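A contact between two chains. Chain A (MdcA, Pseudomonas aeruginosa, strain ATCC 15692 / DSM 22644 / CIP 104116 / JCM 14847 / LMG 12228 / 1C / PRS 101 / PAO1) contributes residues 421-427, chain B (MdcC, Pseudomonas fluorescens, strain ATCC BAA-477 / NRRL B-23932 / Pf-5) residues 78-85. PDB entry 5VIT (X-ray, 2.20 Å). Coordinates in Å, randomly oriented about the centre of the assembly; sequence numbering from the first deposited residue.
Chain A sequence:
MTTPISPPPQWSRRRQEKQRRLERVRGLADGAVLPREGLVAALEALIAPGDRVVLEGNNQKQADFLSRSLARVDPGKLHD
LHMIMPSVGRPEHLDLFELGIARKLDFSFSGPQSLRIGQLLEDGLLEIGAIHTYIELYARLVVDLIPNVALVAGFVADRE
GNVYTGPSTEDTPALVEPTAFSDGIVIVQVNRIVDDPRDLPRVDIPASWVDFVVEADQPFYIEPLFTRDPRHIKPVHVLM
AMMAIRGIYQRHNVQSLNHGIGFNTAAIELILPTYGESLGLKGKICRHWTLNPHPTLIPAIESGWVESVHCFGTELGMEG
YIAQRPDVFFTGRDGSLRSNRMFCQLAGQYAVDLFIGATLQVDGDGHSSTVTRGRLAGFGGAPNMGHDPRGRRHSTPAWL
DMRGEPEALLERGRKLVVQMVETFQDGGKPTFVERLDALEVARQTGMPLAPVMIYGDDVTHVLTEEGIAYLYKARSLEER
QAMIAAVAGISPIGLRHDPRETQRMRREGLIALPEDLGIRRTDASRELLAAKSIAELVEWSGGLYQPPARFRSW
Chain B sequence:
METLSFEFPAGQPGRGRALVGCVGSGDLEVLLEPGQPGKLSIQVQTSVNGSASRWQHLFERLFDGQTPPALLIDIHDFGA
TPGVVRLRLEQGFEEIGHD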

# COMPACT_ATOMS: atom_id res chain seq x y z
N VAL A 421 -8.60 -5.34 -10.02
CA VAL A 421 -8.74 -6.74 -10.34
C VAL A 421 -8.02 -7.59 -9.30
O VAL A 421 -7.01 -7.17 -8.72
N GLU A 422 -8.57 -8.77 -9.06
CA GLU A 422 -7.95 -9.76 -8.20
C GLU A 422 -6.67 -10.31 -8.85
O GLU A 422 -6.59 -10.38 -10.09
N THR A 423 -5.69 -10.70 -8.04
CA THR A 423 -4.44 -11.20 -8.60
C THR A 423 -4.63 -12.46 -9.42
O THR A 423 -3.80 -12.77 -10.28
N PHE A 424 -5.70 -13.19 -9.12
CA PHE A 424 -6.07 -14.40 -9.87
C PHE A 424 -7.52 -14.33 -10.30
O PHE A 424 -8.36 -13.74 -9.62
N GLN A 425 -7.78 -14.97 -11.43
CA GLN A 425 -9.10 -15.09 -11.99
C GLN A 425 -9.77 -16.33 -11.43
O GLN A 425 -9.09 -17.32 -11.12
N ASP A 426 -11.09 -16.27 -11.29
CA ASP A 426 -11.91 -17.37 -10.76
C ASP A 426 -11.47 -18.80 -11.16
O ASP A 426 -11.38 -19.69 -10.31
N GLY A 427 -11.18 -19.02 -12.45
CA GLY A 427 -10.82 -20.33 -12.94
C GLY A 427 -9.43 -20.86 -12.61
O GLY A 427 -9.07 -21.95 -13.06
N PHE B 78 -12.10 -25.81 -2.51
CA PHE B 78 -12.79 -26.11 -3.76
C PHE B 78 -12.48 -24.99 -4.77
O PHE B 78 -13.38 -24.34 -5.30
N GLY B 79 -11.19 -24.74 -4.99
CA GLY B 79 -10.78 -23.82 -6.05
C GLY B 79 -10.88 -22.32 -5.76
O GLY B 79 -11.10 -21.52 -6.67
N ALA B 80 -10.70 -21.94 -4.50
CA ALA B 80 -10.65 -20.53 -4.15
C ALA B 80 -9.43 -19.87 -4.82
O ALA B 80 -8.41 -20.52 -5.02
N THR B 81 -9.54 -18.58 -5.17
CA THR B 81 -8.36 -17.83 -5.60
C THR B 81 -7.41 -17.66 -4.42
O THR B 81 -7.84 -17.73 -3.26
N PRO B 82 -6.12 -17.43 -4.69
CA PRO B 82 -5.15 -17.17 -3.62
C PRO B 82 -5.56 -15.99 -2.77
O PRO B 82 -5.31 -15.97 -1.56
N GLY B 83 -6.20 -15.00 -3.40
CA GLY B 83 -6.77 -13.88 -2.68
C GLY B 83 -7.81 -14.28 -1.66
O GLY B 83 -7.76 -13.84 -0.51
N VAL B 84 -8.77 -15.10 -2.07
CA VAL B 84 -9.79 -15.60 -1.14
C VAL B 84 -9.14 -16.46 -0.05
O VAL B 84 -9.46 -16.32 1.13
N VAL B 85 -8.21 -17.34 -0.45
CA VAL B 85 -7.50 -18.19 0.50
C VAL B 85 -6.79 -17.36 1.58
O VAL B 85 -6.97 -17.59 2.78

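The most unusual feature of this contact is a very short hydrogen bond: Thr B81 OG1 donates to Glu A422 OE1 across 2.4 Å, the one direct hydrogen bond between the two stretches. The same hydroxyl also works within its own chain. Thr B81 occupies the N-cap position before the helix that starts at Pro B82, and its OG1 accepts from Val B84 N at 3.2 Å with an N-H...acceptor angle of 163°, close to linear. Donating outward and accepting inward are compatible roles for one hydroxyl, so the capping bond and the interchain bond share a single atom. The backbone supports the assignment of a helix start here, because Val B85 N donates to Thr B81 O at 2.9 Å.

Both partners of the short bond direct CA-to-CB toward the opposing stretch. Thr B81 has chi1 at 59° (p). Glu A422 reaches it with chi1 at -133°, between the standard wells, followed by chi2 at -171° (t), an extended segment that carries the carboxylate to the helix N-terminus. There Glu A422 OE1 lies 3.6 Å from Gly B83 CA and 3.8 Å from Val B84 N. The absence of a side chain at Gly B83 matters in this position: an ideal CB built on it would point toward chain A and fall 2.5 Å from Glu A422 OE1, a clash.

Two waters complete the polar cluster. Water 1 donates to Glu A422 OE1 at 2.8 Å and accepts from Gly B83 N at 2.9 Å, so it links the carboxylate to a helix N-terminal amide; it also accepts a weak bond from Phe A424 N at 3.2 Å. Water 2 donates to Glu A422 OE2 at 2.6 Å and makes a weak bond to Thr B81 OG1 at 3.3 Å. Each water therefore bridges the chains, and both carboxylate oxygens have water partners.

Beside this cluster an aromatic ring packs on a proline. Phe A424 points toward chain B with chi1 at -76° (m) and chi2 at 75°, offering a ring face to Pro B82. Pro B82 CG sits 3.5 Å from the centroid of the Phe A424 ring and 18° off the ring normal, which identifies a CH-pi contact over the face; the closest atoms, Phe A424 CD1 and Pro B82 CG, are 3.4 Å apart. The proline ring has a C-gamma exo pucker.

The methyl of Thr B81 packs against the chain A backbone while its hydroxyl serves the polar cluster. Thr B81 CG2 is 3.8 Å from Phe A424 O, 3.8 Å from Gln A425 O and 4.2 Å from Asp A426 CA. Gln A425 and Asp A426 contribute this backbone surface with their CA-to-CB bonds directed away, and Asp A426 is poorly ordered. Thr B81 accordingly has the largest area covered by the opposing stretch, 68 Å² of the 301 Å² buried in total.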

# COMPACT_ATOMS: atom_id res chain seq x y z
CB VAL A 421 -8.19 -7.01 -11.78
CG1 VAL A 421 -6.67 -6.82 -11.83
CG2 VAL A 421 -8.59 -8.36 -12.29
CB GLU A 422 -8.93 -10.90 -7.90
CG GLU A 422 -8.95 -11.25 -6.44
CD GLU A 422 -9.73 -12.49 -6.11
OE1 GLU A 422 -9.17 -13.30 -5.35
OE2 GLU A 422 -10.89 -12.65 -6.55
CB THR A 423 -3.39 -11.49 -7.52
OG1 THR A 423 -3.98 -12.30 -6.50
CG2 THR A 423 -2.89 -10.19 -6.91
CB PHE A 424 -5.85 -15.67 -9.04
CG PHE A 424 -4.41 -16.09 -8.93
CD1 PHE A 424 -3.54 -15.41 -8.09
CD2 PHE A 424 -3.94 -17.18 -9.64
CE1 PHE A 424 -2.22 -15.81 -7.97
CE2 PHE A 424 -2.62 -17.58 -9.54
CZ PHE A 424 -1.76 -16.90 -8.71
CB GLN A 425 -9.02 -15.17 -13.52
CG GLN A 425 -8.31 -13.97 -14.14
CD GLN A 425 -9.21 -12.73 -14.18
OE1 GLN A 425 -10.33 -12.81 -14.68
NE2 GLN A 425 -8.72 -11.60 -13.66
CB ASP A 426 -13.37 -17.14 -11.19
CG ASP A 426 -13.83 -15.71 -10.92
OD1 ASP A 426 -13.39 -15.12 -9.90
OD2 ASP A 426 -14.60 -15.18 -11.75
CB PHE B 78 -14.31 -26.24 -3.50
CG PHE B 78 -15.10 -26.87 -4.62
CD1 PHE B 78 -14.51 -27.24 -5.83
CD2 PHE B 78 -16.47 -27.09 -4.45
CE1 PHE B 78 -15.26 -27.81 -6.85
CE2 PHE B 78 -17.24 -27.66 -5.48
CZ PHE B 78 -16.63 -28.02 -6.68
CB ALA B 80 -10.59 -20.37 -2.65
CB THR B 81 -8.74 -16.45 -6.15
OG1 THR B 81 -9.43 -15.72 -5.12
CG2 THR B 81 -9.62 -16.58 -7.38
CB PRO B 82 -3.87 -16.85 -4.39
CG PRO B 82 -3.99 -17.69 -5.60
CD PRO B 82 -5.45 -17.59 -5.99
CB VAL B 84 -10.89 -16.42 -1.86
CG1 VAL B 84 -11.81 -17.13 -0.85
CG2 VAL B 84 -11.69 -15.51 -2.79
CB VAL B 85 -6.45 -19.09 -0.20
CG1 VAL B 85 -5.65 -19.86 0.83
CG2 VAL B 85 -7.10 -20.05 -1.20
O HOH W 1 -6.46 -13.70 -6.01
O HOH W 2 -12.46 -14.70 -6.10